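Local structure of predicted ATPase of the ABC class (Vibrio vulnificus, 5D6A) at residues A93-A98 / V131-E136; R99-R104 / L185-V190; K258-I263 / D392-L397; I407-G410 / D414-D417. The protein probably binds and hydrolyses ATP as an ATPase of the ABC class, and is held here with the ATP analogue AMP-PNP. One frame throughout, in Å; residues are numbered along the deposited sequence.

Contact 1: A93-A98 / V131-E136; sequences AFQLGA and VLFTEE
F133 reaches from strand 131-133 to the helix of 93-98 and lays one corner of its ring against Q95 and A98. From CB, which is directed at the helix, CG lies anti to the carbonyl carbon and beside the backbone N (chi1 -67°), and this turn carries the ring across to the helix. CD2 then meets the side chain of Q95, with Q95 CB at 4.0 Å and Q95 OE1 at 3.8 Å. The next atom, CE2, comes 3.6 Å from the carbonyl O of Q95, which approaches the ring obliquely. CZ, at the tip, ends 4.1 Å from A98 CB, which sits at the ring edge near its plane. Alanine suits that place because its single methyl lets a ring come close to the helix.

The strand belongs to the antiparallel sheet of the N-terminal region, where it pairs with strand 137-144, and helix 92-109 packs against it partly through this aromatic side chain, with V131 packing on I102 and A103. R99 also touches the F133 ring, and W79 meets it with the ring planes about 55° apart. The Q95 amide plane stands 34° from the F133 ring plane. Glutamine can serve both environments here: its CB abuts the CD2-CE2 rim of the ring, while its chain, extended beyond CG, carries NE2 to a hydrogen bond with the backbone O of E90.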
loop_
_atom_site.group_PDB
_atom_site.type_symbol
_atom_site.label_atom_id
_atom_site.label_comp_id
_atom_site.label_asym_id
_atom_site.label_seq_id
_atom_site.Cartn_x
_atom_site.Cartn_y
_atom_site.Cartn_z
ATOM N N ALA A 93 9.743 -32.060 4.951
ATOM C CA ALA A 93 10.080 -30.797 5.605
ATOM C C ALA A 93 11.586 -30.649 5.735
ATOM O O ALA A 93 12.116 -29.546 5.621
ATOM C CB ALA A 93 9.421 -30.709 6.972
ATOM N N PHE A 94 12.273 -31.760 5.986
ATOM C CA PHE A 94 13.727 -31.750 6.103
ATOM C C PHE A 94 14.322 -31.376 4.745
ATOM O O PHE A 94 15.303 -30.632 4.668
ATOM C CB PHE A 94 14.241 -33.122 6.549
ATOM C CG PHE A 94 15.712 -33.154 6.867
ATOM C CD1 PHE A 94 16.657 -33.301 5.861
ATOM C CD2 PHE A 94 16.151 -33.061 8.180
ATOM C CE1 PHE A 94 18.011 -33.338 6.156
ATOM C CE2 PHE A 94 17.502 -33.099 8.482
ATOM C CZ PHE A 94 18.434 -33.239 7.468
ATOM N N GLN A 95 13.714 -31.889 3.676
ATOM C CA GLN A 95 14.168 -31.601 2.321
ATOM C C GLN A 95 13.829 -30.164 1.949
ATOM O O GLN A 95 14.524 -29.547 1.148
ATOM C CB GLN A 95 13.525 -32.556 1.321
ATOM C CG GLN A 95 13.758 -34.022 1.639
ATOM C CD GLN A 95 13.165 -34.949 0.602
ATOM O OE1 GLN A 95 13.290 -34.715 -0.600
ATOM N NE2 GLN A 95 12.539 -36.026 1.060
ATOM N N LEU A 96 12.757 -29.640 2.537
ATOM C CA LEU A 96 12.335 -28.266 2.287
ATOM C C LEU A 96 13.441 -27.308 2.734
ATOM O O LEU A 96 13.766 -26.348 2.036
ATOM C CB LEU A 96 11.034 -27.965 3.036
ATOM C CG LEU A 96 10.336 -26.636 2.752
ATOM C CD1 LEU A 96 9.925 -26.552 1.294
ATOM C CD2 LEU A 96 9.118 -26.478 3.651
ATOM N N GLY A 97 14.021 -27.586 3.896
ATOM C CA GLY A 97 15.104 -26.765 4.428
ATOM C C GLY A 97 16.378 -26.935 3.618
ATOM O O GLY A 97 17.088 -25.966 3.350
ATOM N N ALA A 98 16.669 -28.177 3.235
ATOM C CA ALA A 98 17.851 -28.477 2.436
ATOM C C ALA A 98 17.836 -27.649 1.154
ATOM O O ALA A 98 18.837 -27.039 0.789
ATOM C CB ALA A 98 17.903 -29.962 2.111
ATOM N N VAL A 131 15.259 -23.833 -6.047
ATOM C CA VAL A 131 15.963 -25.098 -5.845
ATOM C C VAL A 131 14.918 -26.211 -5.714
ATOM O O VAL A 131 14.112 -26.208 -4.782
ATOM C CB VAL A 131 16.864 -25.077 -4.596
ATOM C CG1 VAL A 131 17.529 -26.435 -4.396
ATOM C CG2 VAL A 131 17.915 -23.987 -4.716
ATOM N N LEU A 132 14.939 -27.157 -6.648
ATOM C CA LEU A 132 13.985 -28.263 -6.661
ATOM C C LEU A 132 14.657 -29.629 -6.623
ATOM O O LEU A 132 15.737 -29.807 -7.189
ATOM C CB LEU A 132 13.148 -28.191 -7.940
ATOM C CG LEU A 132 12.256 -26.968 -8.128
ATOM C CD1 LEU A 132 11.695 -26.936 -9.542
ATOM C CD2 LEU A 132 11.141 -26.962 -7.094
ATOM N N PHE A 133 14.015 -30.586 -5.949
ATOM C CA PHE A 133 14.500 -31.969 -5.916
ATOM C C PHE A 133 13.576 -32.846 -6.742
ATOM O O PHE A 133 12.376 -32.600 -6.827
ATOM C CB PHE A 133 14.571 -32.577 -4.503
ATOM C CG PHE A 133 15.589 -31.950 -3.588
ATOM C CD1 PHE A 133 16.793 -31.460 -4.070
ATOM C CD2 PHE A 133 15.388 -31.970 -2.216
ATOM C CE1 PHE A 133 17.731 -30.916 -3.207
ATOM C CE2 PHE A 133 16.330 -31.442 -1.348
ATOM C CZ PHE A 133 17.501 -30.911 -1.845
ATOM N N THR A 134 14.158 -33.875 -7.346
ATOM C CA THR A 134 13.421 -34.852 -8.137
ATOM C C THR A 134 14.055 -36.198 -7.824
ATOM O O THR A 134 14.904 -36.293 -6.940
ATOM C CB THR A 134 13.524 -34.568 -9.649
ATOM O OG1 THR A 134 14.877 -34.743 -10.086
ATOM C CG2 THR A 134 13.068 -33.151 -9.965
ATOM N N GLU A 135 13.648 -37.240 -8.536
ATOM C CA GLU A 135 14.246 -38.554 -8.332
ATOM C C GLU A 135 15.606 -38.598 -9.031
ATOM O O GLU A 135 16.523 -39.280 -8.571
ATOM C CB GLU A 135 13.331 -39.663 -8.863
ATOM C CG GLU A 135 11.990 -39.765 -8.141
ATOM C CD GLU A 135 12.128 -40.127 -6.670
ATOM O OE1 GLU A 135 11.217 -39.776 -5.885
ATOM O OE2 GLU A 135 13.145 -40.753 -6.292
ATOM N N GLU A 136 15.734 -37.843 -10.122
ATOM C CA GLU A 136 16.970 -37.809 -10.899
ATOM C C GLU A 136 18.053 -36.976 -10.219
ATOM O O GLU A 136 19.202 -37.405 -10.133
ATOM C CB GLU A 136 16.727 -37.252 -12.312
ATOM C CG GLU A 136 15.729 -38.024 -13.168
ATOM C CD GLU A 136 14.285 -37.853 -12.728
ATOM O OE1 GLU A 136 14.007 -36.984 -11.871
ATOM O OE2 GLU A 136 13.418 -38.584 -13.254
#

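Contact 2: R99-R104 / L185-V190; sequences RDFIAR and LTHCQV
H187 of helix 185-190 gives its NE2 proton to D100 OD2 on helix 99-104, 2.7 Å away, in a bond bent to 142° at the hydrogen. The oxygen lies near the plane of the imidazole and accepts on its anti lone pair, the one turned away from OD1; carboxylate and ring are nearly coplanar. F101 completes the first shell on the face of the same imidazole. Its ring turns its edge toward the face of H187 in an offset edge-to-face pair, centroids 5.4 Å apart and planes at 61°, and F101 CB adds an off-centre CH-pi contact 4.2 Å from the H187 ring centroid. Histidine fits here because one flat group offers an N-H at its edge and a face for an aromatic neighbour.

The two helices, 92-109 and 181-199, run about midway between antiparallel and perpendicular, their short segments at 138° with axes 9.7 Å apart, and join the N-terminal region to the P-loop domain. R104, one turn beyond D100, touches the first shell (NE 4.0 Å from H187 CE1) but acts mainly by holding D100. Its NE meets D100 OD2 at 2.8 Å in an almost straight salt bridge, the oxygen lying in the guanidinium plane while the nitrogen stands above the carboxylate plane. D100 OD2 is therefore gripped by two main donors, with a weak third bond from R104 NH2, which should fix the carboxylate's rotation and probably stabilises its charge. R104 itself is steadied by G122, whose backbone O accepts from NH1, and F101 is backed by A183 and L184 of the partner helix.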
loop_
_atom_site.group_PDB
_atom_site.type_symbol
_atom_site.label_atom_id
_atom_site.label_comp_id
_atom_site.label_asym_id
_atom_site.label_seq_id
_atom_site.Cartn_x
_atom_site.Cartn_y
_atom_site.Cartn_z
ATOM N N ARG A 99 16.689 -27.623 0.482
ATOM C CA ARG A 99 16.523 -26.848 -0.751
ATOM C C ARG A 99 16.716 -25.355 -0.483
ATOM O O ARG A 99 17.290 -24.633 -1.302
ATOM C CB ARG A 99 15.135 -27.090 -1.337
ATOM C CG ARG A 99 14.901 -28.499 -1.857
ATOM C CD ARG A 99 13.412 -28.786 -1.961
ATOM N NE ARG A 99 12.720 -27.780 -2.761
ATOM C CZ ARG A 99 11.400 -27.619 -2.799
ATOM N NH1 ARG A 99 10.600 -28.387 -2.065
ATOM N NH2 ARG A 99 10.877 -26.669 -3.564
ATOM N N ASP A 100 16.219 -24.900 0.666
ATOM C CA ASP A 100 16.346 -23.504 1.065
ATOM C C ASP A 100 17.805 -23.179 1.360
ATOM O O ASP A 100 18.326 -22.161 0.912
ATOM C CB ASP A 100 15.510 -23.229 2.315
ATOM C CG ASP A 100 15.590 -21.781 2.766
ATOM O OD1 ASP A 100 15.202 -20.887 1.986
ATOM O OD2 ASP A 100 16.013 -21.539 3.917
ATOM N N PHE A 101 18.455 -24.056 2.118
ATOM C CA PHE A 101 19.851 -23.869 2.496
ATOM C C PHE A 101 20.751 -23.822 1.260
ATOM O O PHE A 101 21.683 -23.020 1.197
ATOM C CB PHE A 101 20.296 -24.986 3.446
ATOM C CG PHE A 101 21.677 -24.789 4.014
ATOM C CD1 PHE A 101 21.861 -24.078 5.192
ATOM C CD2 PHE A 101 22.789 -25.312 3.374
ATOM C CE1 PHE A 101 23.127 -23.895 5.719
ATOM C CE2 PHE A 101 24.055 -25.131 3.894
ATOM C CZ PHE A 101 24.226 -24.422 5.067
ATOM N N ILE A 102 20.465 -24.680 0.283
ATOM C CA ILE A 102 21.235 -24.727 -0.966
ATOM C C ILE A 102 21.106 -23.418 -1.756
ATOM O O ILE A 102 22.078 -22.943 -2.341
ATOM C CB ILE A 102 20.816 -25.935 -1.831
ATOM C CG1 ILE A 102 21.333 -27.228 -1.194
ATOM C CG2 ILE A 102 21.376 -25.819 -3.242
ATOM C CD1 ILE A 102 20.813 -28.492 -1.844
ATOM N N ALA A 103 19.906 -22.840 -1.761
ATOM C CA ALA A 103 19.665 -21.574 -2.454
ATOM C C ALA A 103 20.455 -20.442 -1.798
ATOM O O ALA A 103 21.039 -19.604 -2.486
ATOM C CB ALA A 103 18.183 -21.245 -2.452
ATOM N N ARG A 104 20.469 -20.428 -0.466
ATOM C CA ARG A 104 21.190 -19.404 0.292
ATOM C C ARG A 104 22.698 -19.571 0.153
ATOM O O ARG A 104 23.430 -18.587 0.131
ATOM C CB ARG A 104 20.796 -19.445 1.767
ATOM C CG ARG A 104 19.319 -19.201 2.019
ATOM C CD ARG A 104 18.994 -19.285 3.499
ATOM N NE ARG A 104 17.553 -19.265 3.732
ATOM C CZ ARG A 104 16.811 -18.164 3.829
ATOM N NH1 ARG A 104 17.358 -16.957 3.718
ATOM N NH2 ARG A 104 15.505 -18.273 4.040
ATOM N N LEU A 185 22.605 -29.333 8.526
ATOM C CA LEU A 185 21.782 -30.181 9.378
ATOM C C LEU A 185 20.913 -29.320 10.287
ATOM O O LEU A 185 19.700 -29.497 10.342
ATOM C CB LEU A 185 22.660 -31.121 10.210
ATOM C CG LEU A 185 23.533 -32.103 9.418
ATOM C CD1 LEU A 185 24.470 -32.861 10.344
ATOM C CD2 LEU A 185 22.680 -33.070 8.611
ATOM N N THR A 186 21.536 -28.371 10.975
ATOM C CA THR A 186 20.814 -27.470 11.871
ATOM C C THR A 186 19.666 -26.765 11.149
ATOM O O THR A 186 18.569 -26.631 11.690
ATOM C CB THR A 186 21.753 -26.395 12.455
ATOM O OG1 THR A 186 22.833 -27.025 13.154
ATOM C CG2 THR A 186 20.997 -25.471 13.412
ATOM N N HIS A 187 19.925 -26.321 9.925
ATOM C CA HIS A 187 18.924 -25.616 9.135
ATOM C C HIS A 187 17.744 -26.544 8.825
ATOM O O HIS A 187 16.587 -26.189 9.051
ATOM C CB HIS A 187 19.555 -25.097 7.843
ATOM C CG HIS A 187 18.708 -24.110 7.108
ATOM N ND1 HIS A 187 18.813 -22.750 7.307
ATOM C CD2 HIS A 187 17.748 -24.281 6.171
ATOM C CE1 HIS A 187 17.950 -22.126 6.526
ATOM N NE2 HIS A 187 17.291 -23.031 5.826
ATOM N N CYS A 188 18.052 -27.736 8.324
ATOM C CA CYS A 188 17.029 -28.727 7.983
ATOM C C CYS A 188 16.274 -29.238 9.208
ATOM O O CYS A 188 15.093 -29.570 9.120
ATOM C CB CYS A 188 17.663 -29.917 7.262
ATOM S SG CYS A 188 18.509 -29.487 5.728
ATOM N N GLN A 189 16.964 -29.310 10.343
ATOM C CA GLN A 189 16.356 -29.802 11.581
ATOM C C GLN A 189 15.334 -28.837 12.162
ATOM O O GLN A 189 14.293 -29.262 12.653
ATOM C CB GLN A 189 17.434 -30.107 12.616
ATOM C CG GLN A 189 18.288 -31.307 12.259
ATOM C CD GLN A 189 19.531 -31.412 13.113
ATOM O OE1 GLN A 189 19.697 -30.675 14.088
ATOM N NE2 GLN A 189 20.418 -32.326 12.748
ATOM N N VAL A 190 15.629 -27.543 12.108
ATOM C CA VAL A 190 14.702 -26.541 12.626
ATOM C C VAL A 190 13.427 -26.531 11.791
ATOM O O VAL A 190 12.332 -26.387 12.331
ATOM C CB VAL A 190 15.334 -25.134 12.666
ATOM C CG1 VAL A 190 14.299 -24.084 13.044
ATOM C CG2 VAL A 190 16.493 -25.106 13.652
#

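Contact 3: K258-I263 / D392-L397; sequences KGITLI and DRIGQL
I260 and I394 press together over several branches of their side chains and form the dense part of this contact between strand 260-264 and helix 390-401. The end of the strand residue does most of the work: I260 CD1 lies 3.6 Å from I394 CG1 and also reaches I394 CG2 and CD1, at 3.9 and 3.8 Å. Lower on the same side chain, I260 CG2 meets I394 CD1 at 3.9 Å. The two side chains run obliquely to each other, and several methyl and methylene groups touch. I394 holds CG1 anti to its backbone N (chi1 -168°), an orientation that sends CD1 toward the strand. Beta-branched isoleucine is at home in a strand and suits I260, covering apolar surface with two branches of different length; I394 suits its place as a bulky apolar residue on the buried side of the helix.

G395 extends the packing more thinly: I260 CD1 also lies 4.1 Å from G395 CA.

The far side of the helix is looser and more polar. There R393 NH1 donates to Q396 OE1 at 2.9 Å, on a lone pair in the carbonyl plane, and Q396 NE2 is held by the backbone O of A454. Just before the strand, exposed K258 directs its ammonium to a salt bridge with E202, well away from the isoleucines. I394 also rests on T405 and I407 of the adjacent strand 404-408. A helix laid by aliphatic side chains over neighbouring parallel strands is the layered alpha/beta arrangement of a P-loop ATPase core.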
loop_
_atom_site.group_PDB
_atom_site.type_symbol
_atom_site.label_atom_id
_atom_site.label_comp_id
_atom_site.label_asym_id
_atom_site.label_seq_id
_atom_site.Cartn_x
_atom_site.Cartn_y
_atom_site.Cartn_z
ATOM N N LYS A 258 -8.180 -24.307 20.681
ATOM C CA LYS A 258 -9.229 -24.009 19.715
ATOM C C LYS A 258 -10.302 -23.136 20.350
ATOM O O LYS A 258 -10.355 -22.982 21.572
ATOM C CB LYS A 258 -9.866 -25.295 19.191
ATOM C CG LYS A 258 -8.944 -26.173 18.361
ATOM C CD LYS A 258 -9.673 -27.438 17.936
ATOM C CE LYS A 258 -8.803 -28.344 17.081
ATOM N NZ LYS A 258 -9.506 -29.614 16.742
ATOM N N GLY A 259 -11.159 -22.569 19.513
ATOM C CA GLY A 259 -12.226 -21.700 19.981
ATOM C C GLY A 259 -11.823 -20.246 19.886
ATOM O O GLY A 259 -10.924 -19.890 19.129
ATOM N N ILE A 260 -12.487 -19.406 20.671
ATOM C CA ILE A 260 -12.230 -17.974 20.668
ATOM C C ILE A 260 -11.183 -17.605 21.713
ATOM O O ILE A 260 -11.304 -17.976 22.876
ATOM C CB ILE A 260 -13.526 -17.186 20.942
ATOM C CG1 ILE A 260 -14.609 -17.593 19.933
ATOM C CG2 ILE A 260 -13.262 -15.685 20.889
ATOM C CD1 ILE A 260 -15.960 -16.957 20.184
ATOM N N THR A 261 -10.161 -16.870 21.284
ATOM C CA THR A 261 -9.089 -16.427 22.170
ATOM C C THR A 261 -8.892 -14.921 22.022
ATOM O O THR A 261 -8.691 -14.417 20.915
ATOM C CB THR A 261 -7.764 -17.144 21.851
ATOM O OG1 THR A 261 -7.948 -18.561 21.946
ATOM C CG2 THR A 261 -6.665 -16.711 22.820
ATOM N N LEU A 262 -8.955 -14.202 23.137
ATOM C CA LEU A 262 -8.781 -12.757 23.119
ATOM C C LEU A 262 -7.403 -12.363 23.618
ATOM O O LEU A 262 -6.848 -12.999 24.518
ATOM C CB LEU A 262 -9.842 -12.077 23.984
ATOM C CG LEU A 262 -11.295 -12.333 23.594
ATOM C CD1 LEU A 262 -12.219 -11.576 24.535
ATOM C CD2 LEU A 262 -11.545 -11.931 22.147
ATOM N N ILE A 263 -6.860 -11.311 23.016
ATOM C CA ILE A 263 -5.566 -10.760 23.394
ATOM C C ILE A 263 -5.821 -9.313 23.802
ATOM O O ILE A 263 -5.955 -8.434 22.954
ATOM C CB ILE A 263 -4.550 -10.853 22.239
ATOM C CG1 ILE A 263 -4.275 -12.325 21.915
ATOM C CG2 ILE A 263 -3.247 -10.153 22.607
ATOM C CD1 ILE A 263 -3.305 -12.540 20.772
ATOM N N ASP A 392 -22.029 -11.672 17.655
ATOM C CA ASP A 392 -23.193 -12.565 17.660
ATOM C C ASP A 392 -22.959 -13.846 16.846
ATOM O O ASP A 392 -23.556 -14.886 17.134
ATOM C CB ASP A 392 -24.435 -11.835 17.121
ATOM C CG ASP A 392 -24.869 -10.665 18.003
ATOM O OD1 ASP A 392 -24.404 -10.570 19.156
ATOM O OD2 ASP A 392 -25.695 -9.847 17.542
ATOM N N ARG A 393 -22.097 -13.769 15.834
ATOM C CA ARG A 393 -21.816 -14.922 14.974
ATOM C C ARG A 393 -20.556 -15.685 15.355
ATOM O O ARG A 393 -20.485 -16.898 15.173
ATOM C CB ARG A 393 -21.689 -14.477 13.515
ATOM C CG ARG A 393 -22.952 -13.875 12.921
ATOM C CD ARG A 393 -24.101 -14.870 12.908
ATOM N NE ARG A 393 -25.251 -14.361 12.169
ATOM C CZ ARG A 393 -26.398 -15.017 12.013
ATOM N NH1 ARG A 393 -26.569 -16.219 12.554
ATOM N NH2 ARG A 393 -27.384 -14.465 11.314
ATOM N N ILE A 394 -19.563 -14.978 15.881
ATOM C CA ILE A 394 -18.290 -15.600 16.245
ATOM C C ILE A 394 -18.466 -16.849 17.108
ATOM O O ILE A 394 -17.731 -17.824 16.944
ATOM C CB ILE A 394 -17.357 -14.598 16.957
ATOM C CG1 ILE A 394 -15.940 -15.171 17.063
ATOM C CG2 ILE A 394 -17.923 -14.200 18.318
ATOM C CD1 ILE A 394 -14.959 -14.238 17.735
ATOM N N GLY A 395 -19.433 -16.818 18.023
ATOM C CA GLY A 395 -19.705 -17.960 18.887
ATOM C C GLY A 395 -20.210 -19.140 18.079
ATOM O O GLY A 395 -19.834 -20.285 18.328
ATOM N N GLN A 396 -21.060 -18.847 17.099
ATOM C CA GLN A 396 -21.627 -19.874 16.228
ATOM C C GLN A 396 -20.564 -20.479 15.307
ATOM O O GLN A 396 -20.604 -21.673 15.018
ATOM C CB GLN A 396 -22.795 -19.295 15.425
ATOM C CG GLN A 396 -23.967 -18.870 16.304
ATOM C CD GLN A 396 -25.078 -18.165 15.545
ATOM O OE1 GLN A 396 -24.864 -17.618 14.466
ATOM N NE2 GLN A 396 -26.270 -18.155 16.126
ATOM N N LEU A 397 -19.613 -19.663 14.858
ATOM C CA LEU A 397 -18.530 -20.145 14.000
ATOM C C LEU A 397 -17.745 -21.251 14.694
ATOM O O LEU A 397 -17.276 -22.192 14.059
ATOM C CB LEU A 397 -17.571 -19.008 13.638
ATOM C CG LEU A 397 -18.061 -17.876 12.734
ATOM C CD1 LEU A 397 -17.003 -16.788 12.646
ATOM C CD2 LEU A 397 -18.406 -18.383 11.342
#

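Contact 4: I407-G410 / D414-D417; sequences IVMG and DYLD
Beside the nucleotide pocket, at the end of strand 404-408 in the P-loop domain, the chain turns back and packs Y415 against I407 and M409. M409, present as selenomethionine, makes a Met-aromatic contact: its SE lies 4.2 Å from the centroid of the Y415 ring and 35° off the ring normal, an oblique approach, nearest CD1 and CG. The chain of M409 bends at both chi2 and chi3, and the terminal CE comes 3.5 Å from Y415 CB. Such a flexible, polarisable side chain can follow both the ring and its stem. On another part of the ring, I407 CD1 meets Y415 CE2 at 3.9 Å, the two side chains crossing at about a right angle. A beta-branched aliphatic residue such as I407 suits a strand and offers an apolar methyl to the ring.

Tyrosine combines a broad apolar surface for these neighbours with a polar tip: its OH makes a weak hydrogen bond to the backbone O of M370. L262 of strand 260-264 and L390 and V391 of helix 390-401 pack on the same side chain, while L416 reaches L379 of the second subunit. V408, between I407 and M409, touches the bound AMP-PNP. Such a strand end beside the nucleotide, followed by a loop that packs back on the sheet, is consistent with the parallel alpha/beta core of a P-loop ATPase.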
loop_
_atom_site.group_PDB
_atom_site.type_symbol
_atom_site.label_atom_id
_atom_site.label_comp_id
_atom_site.label_asym_id
_atom_site.label_seq_id
_atom_site.Cartn_x
_atom_site.Cartn_y
_atom_site.Cartn_z
ATOM N N ILE A 407 -8.442 -12.652 18.585
ATOM C CA ILE A 407 -8.697 -11.223 18.398
ATOM C C ILE A 407 -7.946 -10.309 19.366
ATOM O O ILE A 407 -7.998 -10.497 20.581
ATOM C CB ILE A 407 -10.204 -10.914 18.562
ATOM C CG1 ILE A 407 -11.045 -11.924 17.783
ATOM C CG2 ILE A 407 -10.523 -9.490 18.117
ATOM C CD1 ILE A 407 -12.534 -11.687 17.884
ATOM N N VAL A 408 -7.255 -9.316 18.809
ATOM C CA VAL A 408 -6.568 -8.309 19.605
ATOM C C VAL A 408 -7.609 -7.229 19.841
ATOM O O VAL A 408 -8.135 -6.661 18.886
ATOM C CB VAL A 408 -5.353 -7.713 18.870
ATOM C CG1 VAL A 408 -4.821 -6.494 19.608
ATOM C CG2 VAL A 408 -4.263 -8.761 18.706
HETATM N N MSE A 409 -7.912 -6.948 21.107
HETATM C CA MSE A 409 -8.948 -5.972 21.439
HETATM C C MSE A 409 -8.418 -4.758 22.155
HETATM O O MSE A 409 -7.712 -3.946 21.558
HETATM C CB MSE A 409 -10.010 -6.694 22.256
HETATM C CG MSE A 409 -10.645 -7.824 21.455
HETATM SE SE MSE A 409 -12.595 -7.596 21.424
HETATM C CE MSE A 409 -12.918 -7.629 23.370
ATOM N N GLY A 410 -8.762 -4.613 23.434
ATOM C CA GLY A 410 -8.336 -3.458 24.216
ATOM C C GLY A 410 -9.294 -2.282 24.102
ATOM O O GLY A 410 -9.041 -1.219 24.670
ATOM N N ASP A 414 -17.718 -6.580 25.198
ATOM C CA ASP A 414 -18.823 -7.543 25.107
ATOM C C ASP A 414 -18.378 -8.912 24.565
ATOM O O ASP A 414 -19.126 -9.889 24.649
ATOM C CB ASP A 414 -19.991 -6.966 24.294
ATOM C CG ASP A 414 -19.567 -6.460 22.931
ATOM O OD1 ASP A 414 -18.355 -6.494 22.626
ATOM O OD2 ASP A 414 -20.448 -6.016 22.165
ATOM N N TYR A 415 -17.167 -8.976 24.013
ATOM C CA TYR A 415 -16.607 -10.240 23.525
ATOM C C TYR A 415 -16.149 -11.138 24.671
ATOM O O TYR A 415 -16.085 -12.356 24.518
ATOM C CB TYR A 415 -15.411 -9.996 22.604
ATOM C CG TYR A 415 -15.756 -9.650 21.182
ATOM C CD1 TYR A 415 -16.082 -8.352 20.814
ATOM C CD2 TYR A 415 -15.725 -10.625 20.193
ATOM C CE1 TYR A 415 -16.386 -8.038 19.499
ATOM C CE2 TYR A 415 -16.025 -10.323 18.880
ATOM C CZ TYR A 415 -16.354 -9.030 18.537
ATOM O OH TYR A 415 -16.652 -8.733 17.229
ATOM N N LEU A 416 -15.820 -10.533 25.810
ATOM C CA LEU A 416 -15.348 -11.275 26.986
ATOM C C LEU A 416 -16.311 -12.377 27.418
ATOM O O LEU A 416 -15.901 -13.368 28.027
ATOM C CB LEU A 416 -15.139 -10.323 28.168
ATOM C CG LEU A 416 -14.106 -9.209 28.005
ATOM C CD1 LEU A 416 -14.127 -8.305 29.229
ATOM C CD2 LEU A 416 -12.718 -9.785 27.773
ATOM N N ASP A 417 -17.587 -12.191 27.100
ATOM C CA ASP A 417 -18.622 -13.141 27.475
ATOM C C ASP A 417 -18.498 -14.471 26.726
ATOM O O ASP A 417 -18.523 -15.538 27.342
ATOM C CB ASP A 417 -19.998 -12.511 27.230
ATOM C CG ASP A 417 -21.131 -13.286 27.881
ATOM O OD1 ASP A 417 -20.868 -14.193 28.702
ATOM O OD2 ASP A 417 -22.300 -12.966 27.581
#

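In the fold
From the N terminus, helix 92-109 comes first and serves two contacts. Contact 1 closes the loop to strand 131-133, and contact 2 spans a longer one to helix 181-199; their segments alternate along the chain, so the two cross. They also touch, R99 NE probably bonding to V131 O. Contact 3 opens only after both have closed and bridges 128 residues between strand 260-264 and helix 390-401. Contact 4 follows in series as a short turn-back. Contacts 3 and 4 meet where strands 260-264 and 404-408 pair. The centres of contacts 1 and 3 lie about 39 Å apart, on opposite sides of the chain's centre.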